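Local structure of halogenase (Chondromyces crocatus, 3E1T) at residues Glu48-Pro52 / Ala53-Gly57; Ala234-Ser237 / Arg238-Glu242; Arg328-Asn331 / Thr332-Gly336; Gly336-Glu340 / Gln341-Glu345. The protein probably uses a bound FAD to chlorinate a precursor of the myxobacterial natural product chondrochloren. One frame throughout, in Å; residues are numbered along the deposited sequence.

Contact 1: Glu48-Pro52 / Ala53-Gly57; sequences ESLLP and ATVHG. With FAD (flavin-adenine dinucleotide), chain C.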
loop_
_atom_site.group_PDB
_atom_site.type_symbol
_atom_site.label_atom_id
_atom_site.label_comp_id
_atom_site.label_asym_id
_atom_site.label_seq_id
_atom_site.Cartn_x
_atom_site.Cartn_y
_atom_site.Cartn_z
ATOM N N GLU A 48 1.048 -8.089 -3.481
ATOM C CA GLU A 48 1.160 -9.496 -3.084
ATOM C C GLU A 48 2.018 -9.756 -1.844
ATOM O O GLU A 48 1.777 -10.710 -1.099
ATOM C CB GLU A 48 1.689 -10.287 -4.280
ATOM C CG GLU A 48 0.700 -10.293 -5.462
ATOM C CD GLU A 48 1.361 -10.256 -6.820
ATOM O OE1 GLU A 48 0.723 -10.698 -7.800
ATOM O OE2 GLU A 48 2.503 -9.765 -6.935
ATOM N N SER A 49 2.990 -8.894 -1.596
ATOM C CA SER A 49 3.904 -9.077 -0.476
ATOM C C SER A 49 3.391 -8.391 0.791
ATOM O O SER A 49 3.191 -7.172 0.819
ATOM C CB SER A 49 5.307 -8.576 -0.853
ATOM O OG SER A 49 6.301 -9.169 -0.028
ATOM N N LEU A 50 3.201 -9.179 1.845
ATOM C CA LEU A 50 2.559 -8.698 3.061
ATOM C C LEU A 50 3.527 -8.489 4.229
ATOM O O LEU A 50 4.677 -8.919 4.183
ATOM C CB LEU A 50 1.421 -9.646 3.480
ATOM C CG LEU A 50 0.283 -9.977 2.497
ATOM C CD1 LEU A 50 -0.754 -10.811 3.217
ATOM C CD2 LEU A 50 -0.359 -8.697 1.914
ATOM N N LEU A 51 3.025 -7.820 5.268
ATOM C CA LEU A 51 3.768 -7.499 6.478
ATOM C C LEU A 51 3.181 -8.256 7.675
ATOM O O LEU A 51 2.004 -8.650 7.647
ATOM C CB LEU A 51 3.737 -5.978 6.749
ATOM C CG LEU A 51 4.256 -5.026 5.654
ATOM C CD1 LEU A 51 4.352 -3.595 6.153
ATOM C CD2 LEU A 51 5.600 -5.487 5.062
ATOM N N PRO A 52 3.999 -8.469 8.722
ATOM C CA PRO A 52 3.593 -9.123 9.964
ATOM C C PRO A 52 2.450 -8.428 10.720
ATOM O O PRO A 52 1.655 -9.107 11.374
ATOM C CB PRO A 52 4.884 -9.092 10.804
ATOM C CG PRO A 52 5.968 -9.069 9.782
ATOM C CD PRO A 52 5.436 -8.131 8.752
ATOM N N ALA A 53 2.372 -7.101 10.639
ATOM C CA ALA A 53 1.309 -6.359 11.331
ATOM C C ALA A 53 -0.078 -6.748 10.808
ATOM O O ALA A 53 -1.044 -6.775 11.567
ATOM C CB ALA A 53 1.530 -4.856 11.221
ATOM N N THR A 54 -0.153 -7.073 9.520
ATOM C CA THR A 54 -1.380 -7.544 8.884
ATOM C C THR A 54 -1.590 -9.041 9.138
ATOM O O THR A 54 -2.678 -9.455 9.520
ATOM C CB THR A 54 -1.361 -7.270 7.361
ATOM O OG1 THR A 54 -0.881 -5.936 7.118
ATOM C CG2 THR A 54 -2.744 -7.425 6.767
ATOM N N VAL A 55 -0.548 -9.840 8.919
ATOM C CA VAL A 55 -0.633 -11.291 9.090
ATOM C C VAL A 55 -0.877 -11.707 10.553
ATOM O O VAL A 55 -1.756 -12.526 10.824
ATOM C CB VAL A 55 0.614 -12.004 8.508
ATOM C CG1 VAL A 55 0.711 -13.442 9.014
ATOM C CG2 VAL A 55 0.593 -11.962 6.975
ATOM N N HIS A 56 -0.138 -11.119 11.488
ATOM C CA HIS A 56 -0.252 -11.507 12.896
ATOM C C HIS A 56 -1.125 -10.586 13.738
ATOM O O HIS A 56 -1.617 -10.987 14.797
ATOM C CB HIS A 56 1.127 -11.620 13.539
ATOM C CG HIS A 56 1.984 -12.684 12.937
ATOM N ND1 HIS A 56 2.125 -13.932 13.502
ATOM C CD2 HIS A 56 2.746 -12.686 11.821
ATOM C CE1 HIS A 56 2.940 -14.658 12.760
ATOM N NE2 HIS A 56 3.325 -13.927 11.729
ATOM N N GLY A 57 -1.301 -9.353 13.278
ATOM C CA GLY A 57 -2.159 -8.403 13.970
ATOM C C GLY A 57 -3.576 -8.423 13.425
ATOM O O GLY A 57 -4.487 -8.917 14.086
HETATM P PA FAD C . -8.063 -2.420 -3.721
HETATM O O1A FAD C . -7.248 -3.644 -3.395
HETATM O O2A FAD C . -7.709 -1.748 -5.003
HETATM O O5B FAD C . -9.609 -2.883 -3.793
HETATM C C5B FAD C . -10.651 -1.948 -4.025
HETATM C C4B FAD C . -11.898 -2.689 -4.517
HETATM O O4B FAD C . -12.921 -1.779 -4.868
HETATM C C3B FAD C . -11.595 -3.505 -5.768
HETATM O O3B FAD C . -11.979 -4.839 -5.517
HETATM C C2B FAD C . -12.464 -2.905 -6.855
HETATM O O2B FAD C . -13.012 -3.917 -7.652
HETATM C C1B FAD C . -13.541 -2.191 -6.061
HETATM N N9A FAD C . -14.133 -1.008 -6.712
HETATM C C8A FAD C . -13.529 -0.053 -7.490
HETATM N N7A FAD C . -14.470 0.853 -7.843
HETATM C C5A FAD C . -15.657 0.501 -7.292
HETATM C C6A FAD C . -16.947 1.055 -7.331
HETATM N N6A FAD C . -17.238 2.096 -8.122
HETATM N N1A FAD C . -17.959 0.431 -6.642
HETATM C C2A FAD C . -17.738 -0.732 -5.951
HETATM N N3A FAD C . -16.471 -1.273 -5.931
HETATM C C4A FAD C . -15.451 -0.667 -6.581
HETATM N N1 FAD C . 0.941 -3.617 -1.403
HETATM C C2 FAD C . 1.448 -4.579 -0.575
HETATM O O2 FAD C . 0.965 -4.687 0.549
HETATM N N3 FAD C . 2.487 -5.380 -1.016
HETATM C C4 FAD C . 3.010 -5.228 -2.295
HETATM O O4 FAD C . 3.921 -5.954 -2.699
HETATM C C4X FAD C . 2.502 -4.240 -3.129
HETATM N N5 FAD C . 2.995 -4.057 -4.407
HETATM C C5X FAD C . 2.463 -3.073 -5.219
HETATM C C6 FAD C . 2.960 -2.872 -6.510
HETATM C C7 FAD C . 2.414 -1.868 -7.325
HETATM C C7M FAD C . 3.103 -1.521 -8.615
HETATM C C8 FAD C . 1.374 -1.061 -6.849
HETATM C C8M FAD C . 0.898 0.157 -7.609
HETATM C C9 FAD C . 0.877 -1.275 -5.568
HETATM C C9A FAD C . 1.416 -2.272 -4.746
HETATM N N10 FAD C . 0.898 -2.466 -3.480
HETATM C C10 FAD C . 1.444 -3.438 -2.668
HETATM C "C1'" FAD C . -0.311 -1.678 -3.005
HETATM C "C2'" FAD C . -1.623 -2.471 -3.018
HETATM O "O2'" FAD C . -1.931 -2.778 -4.362
HETATM C "C3'" FAD C . -2.772 -1.645 -2.418
HETATM O "O3'" FAD C . -2.307 -0.828 -1.365
HETATM C "C4'" FAD C . -3.919 -2.466 -1.830
HETATM O "O4'" FAD C . -4.502 -3.252 -2.845
HETATM C "C5'" FAD C . -4.972 -1.520 -1.252
HETATM O "O5'" FAD C . -6.157 -2.227 -1.009
HETATM P P FAD C . -7.587 -1.496 -1.046
HETATM O O1P FAD C . -8.579 -2.329 -0.263
HETATM O O2P FAD C . -7.493 -0.123 -0.459
HETATM O O3P FAD C . -7.931 -1.315 -2.585
HETATM O O HOH W 1 0.628 -6.299 4.928
#
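The carbonyl oxygen of Leu51 is gripped by two amides of the first helical turn. Val55 N donates to Leu51 O over 3.1 Å, nearly straight at 169°, whereas the bond from Thr54 N to the same oxygen is weak. Leu51 thus holds the N-cap position by its backbone. Its own amide is tied forward through a water, which accepts from Leu51 N at 2.9 Å and lies 2.7 Å from Thr54 OG1. A chi1 of -44° sets that hydroxyl beside the Thr54 backbone N, turned back to the start of the helix. One residue on, His56 N bonds to Pro52 O at 2.7 Å, and the imidazole presents its edge to this oxygen, Pro52 O lying 3.8 Å from CD2 of His56. The apolar touch is light: Leu50 CD1 meets Val55 CG2 at 4.2 Å, the two side chains crossing at about a right angle. Upstream, Ser49 pairs with the pyrimidine edge of the flavin: Ser49 O accepts from FAD N3 at 2.7 Å, and Ser49 N donates to FAD O4. The flavin-binding loop therefore runs directly into helix 52-61. Val55 packs on strand 105-106, Thr54 faces His317 and Thr320 of helix 315-333, and Glu48 touches Ile223 of strand 218-224.

Contact 2: Ala234-Ser237 / Arg238-Glu242; sequences AVVS and REAAE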
loop_
_atom_site.group_PDB
_atom_site.type_symbol
_atom_site.label_atom_id
_atom_site.label_comp_id
_atom_site.label_asym_id
_atom_site.label_seq_id
_atom_site.Cartn_x
_atom_site.Cartn_y
_atom_site.Cartn_z
ATOM N N ALA A 234 9.047 -4.204 -12.935
ATOM C CA ALA A 234 10.032 -3.131 -13.050
ATOM C C ALA A 234 9.354 -1.807 -12.698
ATOM O O ALA A 234 8.272 -1.489 -13.221
ATOM C CB ALA A 234 10.593 -3.083 -14.447
ATOM N N VAL A 235 9.965 -1.083 -11.763
ATOM C CA VAL A 235 9.501 0.238 -11.354
ATOM C C VAL A 235 10.511 1.216 -11.974
ATOM O O VAL A 235 11.681 1.248 -11.573
ATOM C CB VAL A 235 9.450 0.384 -9.811
ATOM C CG1 VAL A 235 9.073 1.799 -9.402
ATOM C CG2 VAL A 235 8.470 -0.652 -9.181
ATOM N N VAL A 236 10.056 1.972 -12.975
ATOM C CA VAL A 236 10.912 2.882 -13.743
ATOM C C VAL A 236 10.317 4.310 -13.738
ATOM O O VAL A 236 9.298 4.549 -13.094
ATOM C CB VAL A 236 11.157 2.326 -15.188
ATOM C CG1 VAL A 236 11.873 0.951 -15.137
ATOM C CG2 VAL A 236 9.856 2.188 -15.970
ATOM N N SER A 237 10.964 5.256 -14.419
ATOM C CA SER A 237 10.478 6.629 -14.474
ATOM C C SER A 237 9.191 6.746 -15.284
ATOM O O SER A 237 9.018 6.072 -16.301
ATOM C CB SER A 237 11.540 7.567 -15.061
ATOM O OG SER A 237 11.477 7.557 -16.483
ATOM N N ARG A 238 8.303 7.627 -14.827
ATOM C CA ARG A 238 7.101 7.999 -15.571
ATOM C C ARG A 238 7.425 8.395 -17.016
ATOM O O ARG A 238 6.659 8.103 -17.930
ATOM C CB ARG A 238 6.366 9.146 -14.861
ATOM C CG ARG A 238 4.939 9.350 -15.360
ATOM C CD ARG A 238 4.254 10.597 -14.776
ATOM N NE ARG A 238 2.812 10.540 -15.026
ATOM C CZ ARG A 238 2.224 10.942 -16.152
ATOM N NH1 ARG A 238 2.945 11.457 -17.141
ATOM N NH2 ARG A 238 0.910 10.833 -16.291
ATOM N N GLU A 239 8.565 9.056 -17.210
ATOM C CA GLU A 239 9.009 9.502 -18.544
ATOM C C GLU A 239 9.320 8.333 -19.480
ATOM O O GLU A 239 9.043 8.397 -20.681
ATOM C CB GLU A 239 10.229 10.420 -18.428
ATOM C CG GLU A 239 9.942 11.764 -17.767
ATOM C CD GLU A 239 9.534 11.626 -16.308
ATOM O OE1 GLU A 239 10.322 11.053 -15.519
ATOM O OE2 GLU A 239 8.420 12.089 -15.955
ATOM N N ALA A 240 9.886 7.267 -18.922
ATOM C CA ALA A 240 10.201 6.055 -19.683
ATOM C C ALA A 240 8.946 5.367 -20.203
ATOM O O ALA A 240 8.960 4.799 -21.292
ATOM C CB ALA A 240 11.015 5.090 -18.838
ATOM N N ALA A 241 7.868 5.434 -19.425
ATOM C CA ALA A 241 6.599 4.794 -19.773
ATOM C C ALA A 241 6.018 5.296 -21.084
ATOM O O ALA A 241 5.447 4.521 -21.851
ATOM C CB ALA A 241 5.585 4.982 -18.663
ATOM N N GLU A 242 6.171 6.594 -21.332
ATOM C CA GLU A 242 5.602 7.236 -22.517
ATOM C C GLU A 242 6.309 6.782 -23.799
ATOM O O GLU A 242 6.112 7.365 -24.871
ATOM C CB GLU A 242 5.648 8.765 -22.372
ATOM C CG GLU A 242 5.058 9.301 -21.067
ATOM C CD GLU A 242 5.267 10.800 -20.896
ATOM O OE1 GLU A 242 5.677 11.221 -19.785
ATOM O OE2 GLU A 242 5.023 11.557 -21.869
#
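Ser237 caps the short helical turn that follows it, and its side chain can be traced outward from CB. That carbon has the Glu239 carboxylate oxygen OE1 at 3.7 Å. Beyond it, a chi1 of 85° places OG between the backbone N and the carbonyl carbon, swung over the start of the turn. There OG accepts from Ala240 N at 2.9 Å (N-H...O angle 149°) and also touches the methyl of that residue, OG lying 3.4 Å from Ala240 CB. The backbone backs this N-cap only feebly, as Ser237 O receives weak bonds from Ala240 N and Ala241 N. The hydroxyl bond is thus the sound one of the three that Ser237 makes into the turn. On the preceding residue, Val236 CG2 packs against Ala240 CB at 4.2 Å. Arg238 extends away from the cap to a salt bridge with Asp285, and it also forms a long salt bridge with Glu242, 3.8 Å from Arg238 NH1 to Glu242 OE1. Glu239 OE2 is bonded to Gln188. The whole unit closes strand 229-237, which runs antiparallel to both strand 189-197 and strand 218-224. Ala241 leans on Val190 of the former, while Tyr255 of helix 248-257 covers Val236 and Ala240.

Contact 3: Arg328-Asn331 / Thr332-Gly336; sequences RAIN and TCLAG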
loop_
_atom_site.group_PDB
_atom_site.type_symbol
_atom_site.label_atom_id
_atom_site.label_comp_id
_atom_site.label_asym_id
_atom_site.label_seq_id
_atom_site.Cartn_x
_atom_site.Cartn_y
_atom_site.Cartn_z
ATOM N N ARG A 328 -12.969 1.523 14.334
ATOM C CA ARG A 328 -13.009 2.025 15.710
ATOM C C ARG A 328 -13.776 3.321 15.860
ATOM O O ARG A 328 -14.465 3.524 16.872
ATOM C CB ARG A 328 -11.606 2.222 16.278
ATOM C CG ARG A 328 -10.922 0.935 16.639
ATOM C CD ARG A 328 -9.547 1.184 17.191
ATOM N NE ARG A 328 -8.883 -0.097 17.419
ATOM C CZ ARG A 328 -7.576 -0.255 17.570
ATOM N NH1 ARG A 328 -6.760 0.792 17.516
ATOM N NH2 ARG A 328 -7.091 -1.468 17.764
ATOM N N ALA A 329 -13.648 4.209 14.880
ATOM C CA ALA A 329 -14.417 5.451 14.908
ATOM C C ALA A 329 -15.905 5.121 14.799
ATOM O O ALA A 329 -16.711 5.613 15.598
ATOM C CB ALA A 329 -13.978 6.408 13.800
ATOM N N ILE A 330 -16.243 4.256 13.842
ATOM C CA ILE A 330 -17.623 3.851 13.590
ATOM C C ILE A 330 -18.242 3.054 14.757
ATOM O O ILE A 330 -19.373 3.332 15.149
ATOM C CB ILE A 330 -17.752 3.061 12.273
ATOM C CG1 ILE A 330 -17.448 3.974 11.080
ATOM C CG2 ILE A 330 -19.155 2.455 12.133
ATOM C CD1 ILE A 330 -17.347 3.252 9.759
ATOM N N ASN A 331 -17.501 2.086 15.301
ATOM C CA ASN A 331 -17.967 1.281 16.444
ATOM C C ASN A 331 -18.131 2.102 17.720
ATOM O O ASN A 331 -18.980 1.786 18.557
ATOM C CB ASN A 331 -17.039 0.089 16.710
ATOM C CG ASN A 331 -17.166 -1.002 15.666
ATOM O OD1 ASN A 331 -18.179 -1.097 14.956
ATOM N ND2 ASN A 331 -16.138 -1.851 15.571
ATOM N N THR A 332 -17.335 3.161 17.858
ATOM C CA THR A 332 -17.393 4.034 19.031
ATOM C C THR A 332 -18.522 5.071 18.940
ATOM O O THR A 332 -19.118 5.440 19.949
ATOM C CB THR A 332 -16.040 4.736 19.278
ATOM O OG1 THR A 332 -15.004 3.750 19.392
ATOM C CG2 THR A 332 -16.070 5.553 20.555
ATOM N N CYS A 333 -18.810 5.531 17.727
ATOM C CA CYS A 333 -19.883 6.496 17.490
ATOM C C CYS A 333 -21.264 5.831 17.466
ATOM O O CYS A 333 -22.244 6.408 17.935
ATOM C CB CYS A 333 -19.632 7.265 16.192
ATOM S SG CYS A 333 -18.232 8.407 16.304
ATOM N N LEU A 334 -21.333 4.619 16.922
ATOM C CA LEU A 334 -22.577 3.855 16.903
ATOM C C LEU A 334 -22.968 3.354 18.295
ATOM O O LEU A 334 -24.066 2.822 18.485
ATOM C CB LEU A 334 -22.483 2.685 15.930
ATOM C CG LEU A 334 -22.457 3.001 14.437
ATOM C CD1 LEU A 334 -22.288 1.714 13.663
ATOM C CD2 LEU A 334 -23.710 3.743 13.987
ATOM N N ALA A 335 -22.061 3.528 19.255
ATOM C CA ALA A 335 -22.305 3.201 20.652
ATOM C C ALA A 335 -22.552 4.470 21.479
ATOM O O ALA A 335 -22.594 4.421 22.712
ATOM C CB ALA A 335 -21.141 2.401 21.216
ATOM N N GLY A 336 -22.708 5.601 20.792
ATOM C CA GLY A 336 -23.063 6.873 21.427
ATOM C C GLY A 336 -22.007 7.483 22.331
ATOM O O GLY A 336 -22.285 8.441 23.058
#
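The flat peptide carbonyl of Arg328 takes two donors, both from Thr332. Thr332 OG1 donates to Arg328 O at 2.6 Å from close to the carbonyl plane, while Thr332 N comes in at 3.1 Å to Arg328 O from above the plane, 40° out of it. A chi1 of -56° sets OG1 beside its own backbone N, from where it reaches back to the carbonyl one turn earlier; it also accepts from Trp502 N, so the oxygen is used twice. The other planar groups are engaged by neighbouring parts of the chain. The guanidinium of Arg328 forms a cation-pi contact with Trp502 and gives its NE to Gly499 O, and the amide of Asn331 donates through ND2 to Leu500 O and Phe25 O. Ile330 and Leu334 lie side by side and point the same way, Ile330 CG2 meeting Leu334 CD1 at 3.6 Å, and Leu334 N bonds to Ile330 O at 2.9 Å. Cys333 N keeps the helical pattern with Ala329 O at 3.0 Å. Ile330 and Leu334 both pack on Phe163 of the parallel sheet. The helix ends in a Schellman motif, with Gly336, whose phi is 68°, as its C-prime residue. Gly336 N bonds to Cys333 O (3.0 Å) and Glu337 N pairs with Thr332 O, the two backbone links that define this C-terminal helix stop.

Contact 4: Gly336-Glu340 / Gln341-Glu345; sequences GEMSE and QRCFE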
loop_
_atom_site.group_PDB
_atom_site.type_symbol
_atom_site.label_atom_id
_atom_site.label_comp_id
_atom_site.label_asym_id
_atom_site.label_seq_id
_atom_site.Cartn_x
_atom_site.Cartn_y
_atom_site.Cartn_z
ATOM N N GLY A 336 -22.708 5.601 20.792
ATOM C CA GLY A 336 -23.063 6.873 21.427
ATOM C C GLY A 336 -22.007 7.483 22.331
ATOM O O GLY A 336 -22.285 8.441 23.058
ATOM N N GLU A 337 -20.796 6.935 22.292
ATOM C CA GLU A 337 -19.687 7.486 23.063
ATOM C C GLU A 337 -18.815 8.395 22.207
ATOM O O GLU A 337 -18.741 8.234 20.984
ATOM C CB GLU A 337 -18.857 6.383 23.725
ATOM C CG GLU A 337 -18.851 5.053 22.994
ATOM C CD GLU A 337 -17.897 4.049 23.610
ATOM O OE1 GLU A 337 -17.697 4.103 24.848
ATOM O OE2 GLU A 337 -17.352 3.203 22.855
ATOM N N MET A 338 -18.168 9.354 22.867
ATOM C CA MET A 338 -17.337 10.385 22.223
ATOM C C MET A 338 -18.144 11.236 21.237
ATOM O O MET A 338 -19.332 11.480 21.454
ATOM C CB MET A 338 -16.092 9.774 21.561
ATOM C CG MET A 338 -15.561 8.534 22.256
ATOM S SD MET A 338 -13.773 8.424 22.232
ATOM C CE MET A 338 -13.403 9.500 23.620
ATOM N N SER A 339 -17.494 11.704 20.177
ATOM C CA SER A 339 -18.166 12.430 19.100
ATOM C C SER A 339 -17.564 12.012 17.767
ATOM O O SER A 339 -16.441 11.489 17.724
ATOM C CB SER A 339 -18.011 13.936 19.283
ATOM O OG SER A 339 -16.654 14.322 19.160
ATOM N N GLU A 340 -18.304 12.239 16.685
ATOM C CA GLU A 340 -17.791 11.950 15.349
ATOM C C GLU A 340 -16.474 12.687 15.071
ATOM O O GLU A 340 -15.526 12.093 14.548
ATOM C CB GLU A 340 -18.843 12.237 14.280
ATOM C CG GLU A 340 -19.902 11.142 14.189
ATOM C CD GLU A 340 -20.800 11.262 12.969
ATOM O OE1 GLU A 340 -20.545 12.131 12.103
ATOM O OE2 GLU A 340 -21.768 10.476 12.880
ATOM N N GLN A 341 -16.400 13.955 15.467
ATOM C CA GLN A 341 -15.192 14.738 15.251
ATOM C C GLN A 341 -13.973 14.162 15.971
ATOM O O GLN A 341 -12.925 14.007 15.353
ATOM C CB GLN A 341 -15.388 16.208 15.611
ATOM C CG GLN A 341 -14.266 17.087 15.092
ATOM C CD GLN A 341 -14.699 18.511 14.864
ATOM O OE1 GLN A 341 -14.728 19.316 15.794
ATOM N NE2 GLN A 341 -15.029 18.839 13.616
ATOM N N ARG A 342 -14.109 13.841 17.261
ATOM C CA ARG A 342 -12.992 13.283 18.030
ATOM C C ARG A 342 -12.493 11.969 17.436
ATOM O O ARG A 342 -11.285 11.761 17.316
ATOM C CB ARG A 342 -13.332 13.108 19.520
ATOM C CG ARG A 342 -12.198 12.470 20.322
ATOM C CD ARG A 342 -12.320 12.656 21.834
ATOM N NE ARG A 342 -11.005 12.562 22.477
ATOM C CZ ARG A 342 -10.788 12.474 23.790
ATOM N NH1 ARG A 342 -11.802 12.464 24.656
ATOM N NH2 ARG A 342 -9.540 12.389 24.241
ATOM N N CYS A 343 -13.423 11.103 17.044
ATOM C CA CYS A 343 -13.071 9.780 16.538
ATOM C C CYS A 343 -12.476 9.777 15.117
ATOM O O CYS A 343 -11.532 9.030 14.839
ATOM C CB CYS A 343 -14.265 8.832 16.648
ATOM S SG CYS A 343 -14.539 8.285 18.352
ATOM N N PHE A 344 -13.020 10.607 14.230
ATOM C CA PHE A 344 -12.517 10.657 12.861
ATOM C C PHE A 344 -11.271 11.545 12.732
ATOM O O PHE A 344 -10.442 11.331 11.846
ATOM C CB PHE A 344 -13.622 11.037 11.881
ATOM C CG PHE A 344 -14.593 9.913 11.603
ATOM C CD1 PHE A 344 -14.403 9.071 10.514
ATOM C CD2 PHE A 344 -15.684 9.691 12.444
ATOM C CE1 PHE A 344 -15.296 8.026 10.245
ATOM C CE2 PHE A 344 -16.583 8.651 12.197
ATOM C CZ PHE A 344 -16.394 7.814 11.085
ATOM N N GLU A 345 -11.122 12.512 13.633
ATOM C CA GLU A 345 -9.880 13.271 13.735
ATOM C C GLU A 345 -8.737 12.372 14.201
ATOM O O GLU A 345 -7.612 12.504 13.727
ATOM C CB GLU A 345 -10.031 14.460 14.681
ATOM C CG GLU A 345 -10.670 15.677 14.043
ATOM C CD GLU A 345 -10.801 16.839 15.015
ATOM O OE1 GLU A 345 -10.948 16.586 16.245
ATOM O OE2 GLU A 345 -10.760 18.008 14.546
#
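Met338 and Arg342 cross obliquely, with the thioether end of the methionine drawn over the arginine chain. Met338 CE stands 3.5 Å from Arg342 NH1 and 3.8 Å from Arg342 CD, neither squarely over the face of the guanidinium nor at its edge. A bend at chi3 (82°) and another at chi2 bring the methyl there, and the earlier part of the chain runs past Cys343, whose SG is 3.9 Å from Met338 CB and about as far from CG and SD. Next to Met338, Ser339 turns its hydroxyl onto the helix: with OG between the backbone N and the carbonyl carbon (chi1 65°), it accepts from Arg342 N at 3.2 Å in a nearly straight N-cap bond of 166°. Ser339 O takes Cys343 N at 3.1 Å, and Glu340 O takes Phe344 N at 2.9 Å. The Phe344 ring turns its edge to that same carbonyl, Glu340 O lying in the ring plane and 3.2 Å from CD2. The extended Glu340 chain runs in much the same direction as the Phe344 side chain and ends in salt bridges from OE2 to Arg143 and Arg162. The amides opening helix 340-368 are thus met by a hydroxyl and two carbonyls, and the Glu340 carboxylate, placed in the first turn and paired with two arginines, would be expected to stay ionised and to suit the positive end of the helix dipole.

How the contacts relate
Contacts 3 and 4 share Gly336: one ends helix 315-333, the other starts helix 340-368, with Thr332 CG2 packed on Met338 CG. Contact 3 is mostly buried, whereas contact 4 has more exposed residues. The centre of contact 1 lies about 12 Å from that of the chain, and this contact alone bonds to the flavin; its helix meets the earlier part of helix 315-333. Contact 2 lies across the molecule, its centre about 44 Å from that of contact 3. Serine hydroxyls cap the helices of contacts 2 and 4; in contact 1 a backbone carbonyl takes that place and a water bridges the N-cap residue to a threonine, while contact 3 relies on a glycine stop.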